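Local coordinates for protein 1-deoxy-D-xylulose 5-phosphate reductoisomerase (Zymomonas mobilis, PDB 1R0K) that catalyses the NADPH-dependent rearrangement and reduction of 1-deoxy-D-xylulose 5-phosphate to 2-C-methyl-D-erythritol 4-phosphate, an early step of isoprenoid biosynthesis that requires a divalent metal cation, at residues 5-11 with 94-100; 19-23 with 266-271; 155-161 with 247-252; 180-185 with 302-306. All coordinates share one frame; numbering follows the deposited sequence.

In the fold
Strand 5-10, near the N terminus, pairs with strand 96-99 in the seven-stranded parallel sheet to form interaction 1, which closes before interactions 3 and 4 open. Interaction 2 opens at helix 15-25, before interaction 1 has closed, and ends on helix 267-275, so the two cross; they also touch, the CE atom of M98 packing on T20 and I270. Interaction 3, helix 151-159 against strand 246-252 of the four-stranded mixed sheet, lies wholly within the long loop of interaction 2. Interaction 4 joins the loops 180-185 and 302-306 on the far side of the chain's centre from interaction 1, and crosses both interactions 2 and 3.

Interaction 1. Residues 5-11 with 94-100; sequences RTVTVLG and ADWTMAA
T8 is joined to W96 and M98 in the tightly packed middle of this strand pair: N of T8 donates to O of W96 at 2.9 Å, and O of T8 accepts from N of M98 at 2.8 Å. L10 and M98 continue the parallel ladder. On the face that carries V7, V9, W96 and M98, V7 CG1 packs on W96 CB at 3.8 Å and V9 lies side by side with M98; helix 15-25 covers this face. On the other, L10 CD1 reaches T97 CG2 at 3.8 Å. A water links the buried T8 and A94, bonding to T8 OG1, which also pairs with A35 N, and weakly to N of A94. The partly exposed end, formed by R5, T6 and D95, is more polar. R5 extends with CG anti to the backbone N (chi1 -173°), and NE donates to D95 OD2 at 2.8 Å in a salt bridge, nearly in the guanidinium plane and on the anti lone pair. CB of W96 sits over one guanidinium face, whereas the indole NE1 turns to O of T273. T6 OG1 accepts from N of D95 at 2.9 Å. First strand 5-10 between 31-38 and 96-99, followed by helix 15-25, in strand order 4-3-2-1-5-6-7, marks a Rossmann-type NADPH-binding domain.

Interaction 2. Residues 19-23 with 266-271; sequences STLDL and MRTPIG
The helical segments 19-23 and 267-271 cross at -64°, their axes approaching to 9.6 Å, with S19 and R267 closest in the backbone. I270 points toward the first helix and lays its CD1 against S19 CB at 3.5 Å; both CD1 and CG2 also lie 3.7 Å from T20 OG1, a hydroxyl already bonded to O of I16. One turn further on, L23 fills the angle between the helices: its CD1 rests 3.5 Å from CA of G271, where the lack of a side chain permits close approach, and its CD2 lies beside R267 CD at 3.9 Å. The helix 15-25 follows the first strand of the Rossmann-type domain, so this packing fastens the nucleotide-binding unit to helix 267-275, from a much later part of the chain. M98 of strand 96-99 packs against both T20 and I270. On the partly exposed side, R267 runs its aliphatic chain past L23 and bends at chi3 (-64°), which brings the guanidinium edge to D22. NH1 lies at salt-bridge distance from OD2 of D22, but it sits too close to another atom of the model, so the bond is doubtful. The firmer partners lie outside the two segments: R26 NE for OD2 of D22 and D265 OD2 for NH2 of R267, both salt bridges.

Interaction 3. Residues 155-161 with 247-252; sequences AIFQCFP and HSMVEY
V250 and I156 occupy the apolar centre, where helix 151-159 packs on strand 246-252 of the four-stranded mixed sheet, an alpha/beta layer contact with the two short axes 31° apart and 7.0 Å from each other. The V250 side chain points at the helix with CG1 anti to the backbone N (chi1 178°), which leaves CG2 to meet both I156 CG2 and C159 CB, each at 3.9 Å. I156 crosses V250 at about a right angle and sends its other branch, CG1, to S248 CB at 3.6 Å. A155 completes this side with its methyl group 3.6 Å from H247 CB. At the opposite end, P161 comes in obliquely to the Y252 ring, its CB 3.6 Å from CE2 of the tyrosine. R279 of the second subunit makes a cation-pi contact with the same ring, so the loop at P161 and the second subunit both meet this ring.

Around A155 and S248 the contact approaches the active site: the neighbouring S151 and E152 are predicted to bind substrate, and E152 probably binds the metal as well. H247 ND1 has Q260 as its partner. At the Y252 end, the phenol closes the polar edge: OH of Y252 donates to O of C159 at 2.5 Å, approaching 44° out of the carbonyl plane.

Interaction 4. Residues 180-185 with 302-306; sequences FRTTSL and YERFP
R304 reaches into the turn formed by F180 to T183 and binds two of its backbone oxygens, those of R181 and T183, with one edge of the guanidinium. NE and NH2 together grip O of T183, at 2.8 Å and 2.7 Å, side-on and from the same face of that carbonyl's plane. NH2 donates a second time, to O of R181 at 2.6 Å, and this bond is fairly straight at 163°, although the donor stands well above the carbonyl plane. All three bonds keep close to the guanidinium plane, so the group is fixed in rotation as well as position. The R304 chain, extended at chi2, bends at chi3 (53°), which presents this edge. The turn is a type I beta turn, closed by N of T183 bonding to O of F180; the arginine clasping it joins the loop after strand 168-175 to the loop leading into helix 307-317. F305 lies next to it, with CE1 over one face of the guanidinium and CZ, at the ring edge, 3.4 Å from O of F180. Along the aliphatic part of R304, L185 CG packs on CG, 4.0 Å away. In the outer shell, D301 accepts from N of R304, M188 touches both R304 and F305, and S184 OG caps the following helix at N of E187.

Interaction 1. Residues 5-11 with 94-100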
loop_
_atom_site.group_PDB
_atom_site.type_symbol
_atom_site.label_atom_id
_atom_site.label_comp_id
_atom_site.label_asym_id
_atom_site.label_seq_id
_atom_site.Cartn_x
_atom_site.Cartn_y
_atom_site.Cartn_z
ATOM N N ARG B 5 6.091 27.012 -8.753
ATOM C CA ARG B 5 7.217 26.233 -8.261
ATOM C C ARG B 5 8.167 26.046 -9.442
ATOM O O ARG B 5 7.738 25.654 -10.529
ATOM C CB ARG B 5 6.734 24.875 -7.755
ATOM C CG ARG B 5 7.813 24.055 -7.078
ATOM C CD ARG B 5 7.310 22.661 -6.734
ATOM N NE ARG B 5 8.266 21.936 -5.907
ATOM C CZ ARG B 5 8.170 20.645 -5.610
ATOM N NH1 ARG B 5 7.158 19.929 -6.077
ATOM N NH2 ARG B 5 9.087 20.076 -4.841
ATOM N N THR B 6 9.448 26.329 -9.232
ATOM C CA THR B 6 10.437 26.204 -10.298
ATOM C C THR B 6 10.908 24.765 -10.512
ATOM O O THR B 6 11.191 24.042 -9.552
ATOM C CB THR B 6 11.663 27.100 -10.021
ATOM O OG1 THR B 6 12.223 26.777 -8.739
ATOM C CG2 THR B 6 11.252 28.567 -10.028
ATOM N N VAL B 7 10.996 24.362 -11.774
ATOM C CA VAL B 7 11.414 23.010 -12.111
ATOM C C VAL B 7 12.462 22.939 -13.216
ATOM O O VAL B 7 12.469 23.745 -14.154
ATOM C CB VAL B 7 10.212 22.150 -12.553
ATOM C CG1 VAL B 7 9.176 22.096 -11.451
ATOM C CG2 VAL B 7 9.601 22.719 -13.828
ATOM N N THR B 8 13.353 21.964 -13.088
ATOM C CA THR B 8 14.392 21.729 -14.075
ATOM C C THR B 8 14.369 20.253 -14.426
ATOM O O THR B 8 14.253 19.396 -13.546
ATOM C CB THR B 8 15.787 22.110 -13.542
ATOM O OG1 THR B 8 15.950 23.531 -13.618
ATOM C CG2 THR B 8 16.882 21.433 -14.352
ATOM N N VAL B 9 14.457 19.962 -15.716
ATOM C CA VAL B 9 14.453 18.584 -16.170
ATOM C C VAL B 9 15.766 18.272 -16.875
ATOM O O VAL B 9 16.044 18.789 -17.959
ATOM C CB VAL B 9 13.288 18.314 -17.134
ATOM C CG1 VAL B 9 13.247 16.829 -17.499
ATOM C CG2 VAL B 9 11.979 18.750 -16.499
ATOM N N LEU B 10 16.579 17.444 -16.232
ATOM C CA LEU B 10 17.857 17.030 -16.793
ATOM C C LEU B 10 17.556 15.761 -17.590
ATOM O O LEU B 10 17.221 14.731 -17.011
ATOM C CB LEU B 10 18.850 16.741 -15.664
ATOM C CG LEU B 10 19.017 17.876 -14.647
ATOM C CD1 LEU B 10 19.958 17.425 -13.546
ATOM C CD2 LEU B 10 19.559 19.136 -15.344
ATOM N N GLY B 11 17.667 15.845 -18.914
ATOM C CA GLY B 11 17.368 14.704 -19.764
ATOM C C GLY B 11 15.879 14.759 -20.062
ATOM O O GLY B 11 15.130 13.836 -19.752
ATOM N N ALA B 94 16.391 25.436 -9.327
ATOM C CA ALA B 94 15.043 24.873 -9.381
ATOM C C ALA B 94 14.666 24.199 -8.067
ATOM O O ALA B 94 15.470 23.473 -7.484
ATOM C CB ALA B 94 14.948 23.875 -10.512
ATOM N N ASP B 95 13.443 24.432 -7.598
ATOM C CA ASP B 95 13.011 23.808 -6.354
ATOM C C ASP B 95 12.820 22.314 -6.589
ATOM O O ASP B 95 12.996 21.504 -5.680
ATOM C CB ASP B 95 11.698 24.416 -5.858
ATOM C CG ASP B 95 11.299 23.893 -4.485
ATOM O OD1 ASP B 95 12.021 24.185 -3.501
ATOM O OD2 ASP B 95 10.271 23.184 -4.384
ATOM N N TRP B 96 12.469 21.952 -7.817
ATOM C CA TRP B 96 12.249 20.555 -8.157
ATOM C C TRP B 96 13.070 20.218 -9.389
ATOM O O TRP B 96 12.952 20.879 -10.420
ATOM C CB TRP B 96 10.773 20.302 -8.445
ATOM C CG TRP B 96 10.425 18.856 -8.590
ATOM C CD1 TRP B 96 10.136 17.980 -7.584
ATOM C CD2 TRP B 96 10.300 18.119 -9.813
ATOM N NE1 TRP B 96 9.829 16.744 -8.104
ATOM C CE2 TRP B 96 9.923 16.801 -9.469
ATOM C CE3 TRP B 96 10.467 18.446 -11.168
ATOM C CZ2 TRP B 96 9.709 15.805 -10.432
ATOM C CZ3 TRP B 96 10.256 17.457 -12.128
ATOM C CH2 TRP B 96 9.880 16.151 -11.753
ATOM N N THR B 97 13.900 19.186 -9.275
ATOM C CA THR B 97 14.760 18.770 -10.374
ATOM C C THR B 97 14.580 17.311 -10.740
ATOM O O THR B 97 14.719 16.430 -9.895
ATOM C CB THR B 97 16.259 18.956 -10.032
ATOM O OG1 THR B 97 16.525 20.335 -9.763
ATOM C CG2 THR B 97 17.140 18.483 -11.195
ATOM N N MET B 98 14.271 17.059 -12.006
ATOM C CA MET B 98 14.137 15.697 -12.489
ATOM C C MET B 98 15.519 15.348 -13.030
ATOM O O MET B 98 15.972 15.934 -14.013
ATOM C CB MET B 98 13.087 15.617 -13.608
ATOM C CG MET B 98 13.099 14.304 -14.387
ATOM S SD MET B 98 12.952 12.823 -13.355
ATOM C CE MET B 98 11.219 12.838 -13.021
ATOM N N ALA B 99 16.199 14.416 -12.368
ATOM C CA ALA B 99 17.532 13.996 -12.786
ATOM C C ALA B 99 17.360 12.768 -13.659
ATOM O O ALA B 99 17.324 11.642 -13.160
ATOM C CB ALA B 99 18.376 13.663 -11.577
ATOM N N ALA B 100 17.264 12.987 -14.966
ATOM C CA ALA B 100 17.046 11.888 -15.890
ATOM C C ALA B 100 18.132 11.681 -16.941
ATOM O O ALA B 100 17.903 11.004 -17.939
ATOM C CB ALA B 100 15.689 12.051 -16.558
HETATM O O HOH W 1 17.950 24.159 -11.947
#

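Interaction 2. Residues 19-23 with 266-271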
loop_
_atom_site.group_PDB
_atom_site.type_symbol
_atom_site.label_atom_id
_atom_site.label_comp_id
_atom_site.label_asym_id
_atom_site.label_seq_id
_atom_site.Cartn_x
_atom_site.Cartn_y
_atom_site.Cartn_z
ATOM N N SER B 19 7.591 12.160 -20.353
ATOM C CA SER B 19 6.506 11.931 -19.405
ATOM C C SER B 19 6.484 13.043 -18.365
ATOM O O SER B 19 5.417 13.476 -17.923
ATOM C CB SER B 19 6.682 10.579 -18.710
ATOM O OG SER B 19 6.554 9.507 -19.631
ATOM N N THR B 20 7.668 13.508 -17.982
ATOM C CA THR B 20 7.773 14.574 -16.994
ATOM C C THR B 20 7.206 15.874 -17.561
ATOM O O THR B 20 6.449 16.566 -16.890
ATOM C CB THR B 20 9.241 14.797 -16.565
ATOM O OG1 THR B 20 9.765 13.581 -16.018
ATOM C CG2 THR B 20 9.331 15.901 -15.502
ATOM N N LEU B 21 7.567 16.203 -18.800
ATOM C CA LEU B 21 7.063 17.430 -19.422
ATOM C C LEU B 21 5.550 17.378 -19.614
ATOM O O LEU B 21 4.863 18.391 -19.468
ATOM C CB LEU B 21 7.763 17.670 -20.760
ATOM C CG LEU B 21 9.113 18.387 -20.616
ATOM C CD1 LEU B 21 9.870 18.357 -21.921
ATOM C CD2 LEU B 21 8.869 19.815 -20.167
ATOM N N ASP B 22 5.037 16.196 -19.937
ATOM C CA ASP B 22 3.603 16.013 -20.121
ATOM C C ASP B 22 2.880 16.551 -18.884
ATOM O O ASP B 22 1.955 17.354 -18.993
ATOM C CB ASP B 22 3.276 14.525 -20.304
ATOM C CG ASP B 22 1.788 14.272 -20.527
ATOM O OD1 ASP B 22 1.336 14.314 -21.691
ATOM O OD2 ASP B 22 1.069 14.036 -19.533
ATOM N N LEU B 23 3.320 16.124 -17.704
ATOM C CA LEU B 23 2.685 16.564 -16.467
ATOM C C LEU B 23 2.924 18.038 -16.170
ATOM O O LEU B 23 2.032 18.729 -15.679
ATOM C CB LEU B 23 3.168 15.710 -15.284
ATOM C CG LEU B 23 2.870 14.209 -15.393
ATOM C CD1 LEU B 23 3.196 13.522 -14.066
ATOM C CD2 LEU B 23 1.403 14.002 -15.740
ATOM N N MET B 266 4.478 5.579 -16.583
ATOM C CA MET B 266 5.483 6.200 -15.732
ATOM C C MET B 266 5.053 7.552 -15.174
ATOM O O MET B 266 5.729 8.110 -14.312
ATOM C CB MET B 266 6.807 6.339 -16.488
ATOM C CG MET B 266 7.575 5.030 -16.637
ATOM S SD MET B 266 7.949 4.261 -15.034
ATOM C CE MET B 266 9.128 5.447 -14.329
ATOM N N ARG B 267 3.939 8.089 -15.664
ATOM C CA ARG B 267 3.466 9.368 -15.141
ATOM C C ARG B 267 2.947 9.191 -13.717
ATOM O O ARG B 267 2.821 10.160 -12.973
ATOM C CB ARG B 267 2.374 9.966 -16.039
ATOM C CG ARG B 267 2.939 10.611 -17.304
ATOM C CD ARG B 267 1.850 11.107 -18.241
ATOM N NE ARG B 267 1.041 10.004 -18.753
ATOM C CZ ARG B 267 0.115 10.135 -19.698
ATOM N NH1 ARG B 267 -0.114 11.328 -20.238
ATOM N NH2 ARG B 267 -0.595 9.081 -20.089
ATOM N N THR B 268 2.651 7.954 -13.330
ATOM C CA THR B 268 2.170 7.724 -11.971
ATOM C C THR B 268 3.318 7.948 -10.986
ATOM O O THR B 268 3.198 8.760 -10.077
ATOM C CB THR B 268 1.564 6.312 -11.806
ATOM O OG1 THR B 268 0.343 6.242 -12.554
ATOM C CG2 THR B 268 1.267 6.020 -10.329
ATOM N N PRO B 269 4.441 7.227 -11.144
ATOM C CA PRO B 269 5.536 7.471 -10.197
ATOM C C PRO B 269 6.119 8.885 -10.357
ATOM O O PRO B 269 6.481 9.525 -9.374
ATOM C CB PRO B 269 6.546 6.366 -10.533
ATOM C CG PRO B 269 6.251 6.054 -11.990
ATOM C CD PRO B 269 4.740 6.062 -11.996
ATOM N N ILE B 270 6.206 9.378 -11.591
ATOM C CA ILE B 270 6.737 10.722 -11.805
ATOM C C ILE B 270 5.792 11.714 -11.136
ATOM O O ILE B 270 6.227 12.596 -10.397
ATOM C CB ILE B 270 6.870 11.068 -13.318
ATOM C CG1 ILE B 270 7.964 10.213 -13.961
ATOM C CG2 ILE B 270 7.221 12.546 -13.496
ATOM C CD1 ILE B 270 8.058 10.365 -15.467
ATOM N N GLY B 271 4.494 11.553 -11.389
ATOM C CA GLY B 271 3.508 12.435 -10.788
ATOM C C GLY B 271 3.640 12.449 -9.275
ATOM O O GLY B 271 3.426 13.475 -8.630
#

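Interaction 3. Residues 155-161 with 247-252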
loop_
_atom_site.group_PDB
_atom_site.type_symbol
_atom_site.label_atom_id
_atom_site.label_comp_id
_atom_site.label_asym_id
_atom_site.label_seq_id
_atom_site.Cartn_x
_atom_site.Cartn_y
_atom_site.Cartn_z
ATOM N N ALA B 155 7.480 2.706 -5.791
ATOM C CA ALA B 155 6.467 1.874 -5.148
ATOM C C ALA B 155 6.881 1.628 -3.701
ATOM O O ALA B 155 6.060 1.702 -2.784
ATOM C CB ALA B 155 6.338 0.544 -5.889
ATOM N N ILE B 156 8.159 1.320 -3.500
ATOM C CA ILE B 156 8.660 1.083 -2.150
ATOM C C ILE B 156 8.516 2.363 -1.338
ATOM O O ILE B 156 8.023 2.349 -0.210
ATOM C CB ILE B 156 10.130 0.651 -2.167
ATOM C CG1 ILE B 156 10.252 -0.707 -2.874
ATOM C CG2 ILE B 156 10.665 0.566 -0.733
ATOM C CD1 ILE B 156 11.678 -1.141 -3.156
ATOM N N PHE B 157 8.931 3.475 -1.931
ATOM C CA PHE B 157 8.843 4.760 -1.264
ATOM C C PHE B 157 7.414 5.083 -0.786
ATOM O O PHE B 157 7.223 5.582 0.332
ATOM C CB PHE B 157 9.352 5.852 -2.202
ATOM C CG PHE B 157 9.473 7.185 -1.549
ATOM C CD1 PHE B 157 8.354 7.988 -1.368
ATOM C CD2 PHE B 157 10.705 7.631 -1.088
ATOM C CE1 PHE B 157 8.463 9.215 -0.737
ATOM C CE2 PHE B 157 10.822 8.858 -0.455
ATOM C CZ PHE B 157 9.700 9.650 -0.280
ATOM N N GLN B 158 6.415 4.797 -1.619
ATOM C CA GLN B 158 5.020 5.073 -1.264
ATOM C C GLN B 158 4.482 4.161 -0.158
ATOM O O GLN B 158 3.454 4.452 0.438
ATOM C CB GLN B 158 4.114 4.956 -2.497
ATOM C CG GLN B 158 4.346 6.049 -3.546
ATOM C CD GLN B 158 3.276 6.077 -4.624
ATOM O OE1 GLN B 158 2.084 5.969 -4.332
ATOM N NE2 GLN B 158 3.695 6.246 -5.878
ATOM N N CYS B 159 5.182 3.065 0.109
ATOM C CA CYS B 159 4.771 2.108 1.134
ATOM C C CYS B 159 5.747 2.054 2.313
ATOM O O CYS B 159 5.557 1.262 3.234
ATOM C CB CYS B 159 4.688 0.701 0.532
ATOM S SG CYS B 159 3.587 0.531 -0.889
ATOM N N PHE B 160 6.772 2.899 2.278
ATOM C CA PHE B 160 7.835 2.933 3.290
ATOM C C PHE B 160 7.602 3.870 4.476
ATOM O O PHE B 160 7.127 4.989 4.315
ATOM C CB PHE B 160 9.153 3.321 2.599
ATOM C CG PHE B 160 10.384 3.073 3.429
ATOM C CD1 PHE B 160 10.966 1.810 3.471
ATOM C CD2 PHE B 160 10.964 4.104 4.168
ATOM C CE1 PHE B 160 12.114 1.570 4.239
ATOM C CE2 PHE B 160 12.110 3.879 4.939
ATOM C CZ PHE B 160 12.687 2.605 4.974
ATOM N N PRO B 161 7.952 3.423 5.694
ATOM C CA PRO B 161 7.763 4.278 6.871
ATOM C C PRO B 161 8.946 5.239 7.005
ATOM O O PRO B 161 9.915 4.956 7.708
ATOM C CB PRO B 161 7.709 3.272 8.014
ATOM C CG PRO B 161 8.724 2.250 7.577
ATOM C CD PRO B 161 8.408 2.078 6.087
ATOM N N HIS B 247 4.026 -3.312 -8.058
ATOM C CA HIS B 247 5.334 -2.740 -8.343
ATOM C C HIS B 247 6.412 -2.909 -7.271
ATOM O O HIS B 247 7.585 -2.656 -7.540
ATOM C CB HIS B 247 5.137 -1.275 -8.733
ATOM C CG HIS B 247 4.273 -1.102 -9.947
ATOM N ND1 HIS B 247 3.326 -0.106 -10.058
ATOM C CD2 HIS B 247 4.198 -1.822 -11.093
ATOM C CE1 HIS B 247 2.702 -0.222 -11.217
ATOM N NE2 HIS B 247 3.211 -1.255 -11.864
ATOM N N SER B 248 5.995 -3.355 -6.084
ATOM C CA SER B 248 6.858 -3.655 -4.932
ATOM C C SER B 248 6.096 -3.514 -3.620
ATOM O O SER B 248 5.012 -2.936 -3.580
ATOM C CB SER B 248 8.131 -2.802 -4.911
ATOM O OG SER B 248 9.118 -3.398 -5.745
ATOM N N MET B 249 6.657 -4.047 -2.538
ATOM C CA MET B 249 5.951 -4.005 -1.267
ATOM C C MET B 249 6.853 -3.832 -0.053
ATOM O O MET B 249 8.069 -4.043 -0.122
ATOM C CB MET B 249 5.146 -5.297 -1.103
ATOM C CG MET B 249 4.375 -5.717 -2.343
ATOM S SD MET B 249 3.472 -7.275 -2.110
ATOM C CE MET B 249 4.578 -8.433 -2.886
ATOM N N VAL B 250 6.231 -3.461 1.064
ATOM C CA VAL B 250 6.942 -3.282 2.324
ATOM C C VAL B 250 6.120 -3.910 3.445
ATOM O O VAL B 250 4.948 -3.563 3.630
ATOM C CB VAL B 250 7.145 -1.784 2.674
ATOM C CG1 VAL B 250 7.837 -1.662 4.023
ATOM C CG2 VAL B 250 7.965 -1.089 1.599
ATOM N N GLU B 251 6.715 -4.840 4.186
ATOM C CA GLU B 251 5.994 -5.450 5.296
ATOM C C GLU B 251 6.436 -4.799 6.595
ATOM O O GLU B 251 7.628 -4.569 6.817
ATOM C CB GLU B 251 6.246 -6.958 5.393
ATOM C CG GLU B 251 5.339 -7.627 6.436
ATOM C CD GLU B 251 5.632 -9.099 6.632
ATOM O OE1 GLU B 251 5.829 -9.810 5.629
ATOM O OE2 GLU B 251 5.650 -9.548 7.799
ATOM N N TYR B 252 5.458 -4.517 7.449
ATOM C CA TYR B 252 5.702 -3.889 8.737
ATOM C C TYR B 252 5.726 -4.941 9.842
ATOM O O TYR B 252 5.271 -6.069 9.644
ATOM C CB TYR B 252 4.612 -2.847 9.015
ATOM C CG TYR B 252 4.692 -1.635 8.108
ATOM C CD1 TYR B 252 4.552 -1.754 6.720
ATOM C CD2 TYR B 252 4.958 -0.375 8.634
ATOM C CE1 TYR B 252 4.682 -0.638 5.886
ATOM C CE2 TYR B 252 5.090 0.741 7.814
ATOM C CZ TYR B 252 4.954 0.608 6.447
ATOM O OH TYR B 252 5.105 1.722 5.657
#

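Interaction 4. Residues 180-185 with 302-306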
loop_
_atom_site.group_PDB
_atom_site.type_symbol
_atom_site.label_atom_id
_atom_site.label_comp_id
_atom_site.label_asym_id
_atom_site.label_seq_id
_atom_site.Cartn_x
_atom_site.Cartn_y
_atom_site.Cartn_z
ATOM N N PHE B 180 13.354 -14.727 -20.006
ATOM C CA PHE B 180 13.789 -16.107 -19.795
ATOM C C PHE B 180 13.447 -16.647 -18.419
ATOM O O PHE B 180 14.123 -17.540 -17.906
ATOM C CB PHE B 180 15.293 -16.221 -20.041
ATOM C CG PHE B 180 15.701 -15.779 -21.410
ATOM C CD1 PHE B 180 15.052 -16.283 -22.532
ATOM C CD2 PHE B 180 16.707 -14.842 -21.586
ATOM C CE1 PHE B 180 15.393 -15.857 -23.813
ATOM C CE2 PHE B 180 17.057 -14.409 -22.865
ATOM C CZ PHE B 180 16.396 -14.918 -23.980
ATOM N N ARG B 181 12.380 -16.112 -17.837
ATOM C CA ARG B 181 11.927 -16.526 -16.514
ATOM C C ARG B 181 11.779 -18.039 -16.366
ATOM O O ARG B 181 12.067 -18.594 -15.308
ATOM C CB ARG B 181 10.583 -15.859 -16.185
ATOM C CG ARG B 181 9.944 -16.339 -14.876
ATOM C CD ARG B 181 8.631 -15.606 -14.600
ATOM N NE ARG B 181 7.649 -15.795 -15.669
ATOM C CZ ARG B 181 6.777 -16.797 -15.733
ATOM N NH1 ARG B 181 6.746 -17.727 -14.784
ATOM N NH2 ARG B 181 5.922 -16.865 -16.746
ATOM N N THR B 182 11.324 -18.708 -17.418
ATOM C CA THR B 182 11.129 -20.153 -17.346
ATOM C C THR B 182 12.124 -20.949 -18.185
ATOM O O THR B 182 11.948 -22.154 -18.387
ATOM C CB THR B 182 9.715 -20.535 -17.803
ATOM O OG1 THR B 182 9.563 -20.217 -19.190
ATOM C CG2 THR B 182 8.675 -19.779 -16.996
ATOM N N THR B 183 13.162 -20.272 -18.664
ATOM C CA THR B 183 14.196 -20.888 -19.501
ATOM C C THR B 183 15.310 -21.493 -18.650
ATOM O O THR B 183 15.774 -20.879 -17.690
ATOM C CB THR B 183 14.829 -19.843 -20.444
ATOM O OG1 THR B 183 13.797 -19.181 -21.184
ATOM C CG2 THR B 183 15.808 -20.507 -21.405
ATOM N N SER B 184 15.740 -22.697 -19.013
ATOM C CA SER B 184 16.802 -23.388 -18.286
ATOM C C SER B 184 18.163 -22.777 -18.596
ATOM O O SER B 184 18.335 -22.104 -19.613
ATOM C CB SER B 184 16.840 -24.862 -18.687
ATOM O OG SER B 184 17.299 -24.996 -20.024
ATOM N N LEU B 185 19.127 -23.021 -17.714
ATOM C CA LEU B 185 20.477 -22.526 -17.913
ATOM C C LEU B 185 21.017 -23.103 -19.208
ATOM O O LEU B 185 21.709 -22.423 -19.960
ATOM C CB LEU B 185 21.390 -22.961 -16.764
ATOM C CG LEU B 185 21.634 -21.986 -15.617
ATOM C CD1 LEU B 185 22.413 -22.698 -14.523
ATOM C CD2 LEU B 185 22.395 -20.766 -16.119
ATOM N N TYR B 302 18.186 -18.087 -7.995
ATOM C CA TYR B 302 19.551 -17.579 -7.916
ATOM C C TYR B 302 20.550 -18.426 -8.701
ATOM O O TYR B 302 21.611 -17.939 -9.097
ATOM C CB TYR B 302 19.970 -17.461 -6.448
ATOM C CG TYR B 302 19.302 -16.290 -5.756
ATOM C CD1 TYR B 302 19.856 -15.012 -5.820
ATOM C CD2 TYR B 302 18.082 -16.445 -5.092
ATOM C CE1 TYR B 302 19.213 -13.914 -5.241
ATOM C CE2 TYR B 302 17.428 -15.351 -4.511
ATOM C CZ TYR B 302 18.001 -14.090 -4.592
ATOM O OH TYR B 302 17.371 -13.002 -4.027
ATOM N N GLU B 303 20.207 -19.686 -8.935
ATOM C CA GLU B 303 21.074 -20.574 -9.698
ATOM C C GLU B 303 21.054 -20.208 -11.177
ATOM O O GLU B 303 22.096 -20.116 -11.819
ATOM C CB GLU B 303 20.627 -22.026 -9.527
ATOM C CG GLU B 303 21.057 -22.642 -8.216
ATOM C CD GLU B 303 22.567 -22.705 -8.091
ATOM O OE1 GLU B 303 23.209 -23.319 -8.972
ATOM O OE2 GLU B 303 23.116 -22.140 -7.118
ATOM N N ARG B 304 19.860 -19.989 -11.714
ATOM C CA ARG B 304 19.725 -19.645 -13.123
ATOM C C ARG B 304 20.055 -18.186 -13.440
ATOM O O ARG B 304 20.370 -17.851 -14.581
ATOM C CB ARG B 304 18.317 -20.005 -13.598
ATOM C CG ARG B 304 18.117 -21.516 -13.745
ATOM C CD ARG B 304 16.651 -21.910 -13.831
ATOM N NE ARG B 304 15.950 -21.180 -14.875
ATOM C CZ ARG B 304 14.915 -20.378 -14.658
ATOM N NH1 ARG B 304 14.456 -20.197 -13.427
ATOM N NH2 ARG B 304 14.339 -19.754 -15.676
ATOM N N PHE B 305 19.998 -17.322 -12.432
ATOM C CA PHE B 305 20.309 -15.913 -12.640
ATOM C C PHE B 305 21.348 -15.442 -11.622
ATOM O O PHE B 305 21.042 -14.685 -10.703
ATOM C CB PHE B 305 19.019 -15.082 -12.560
ATOM C CG PHE B 305 17.970 -15.520 -13.547
ATOM C CD1 PHE B 305 17.000 -16.452 -13.187
ATOM C CD2 PHE B 305 18.000 -15.056 -14.858
ATOM C CE1 PHE B 305 16.073 -16.922 -14.124
ATOM C CE2 PHE B 305 17.076 -15.520 -15.808
ATOM C CZ PHE B 305 16.111 -16.456 -15.437
ATOM N N PRO B 306 22.607 -15.887 -11.787
ATOM C CA PRO B 306 23.712 -15.527 -10.889
ATOM C C PRO B 306 23.956 -14.031 -10.712
ATOM O O PRO B 306 24.605 -13.611 -9.752
ATOM C CB PRO B 306 24.913 -16.260 -11.499
ATOM C CG PRO B 306 24.556 -16.368 -12.957
ATOM C CD PRO B 306 23.090 -16.715 -12.909
#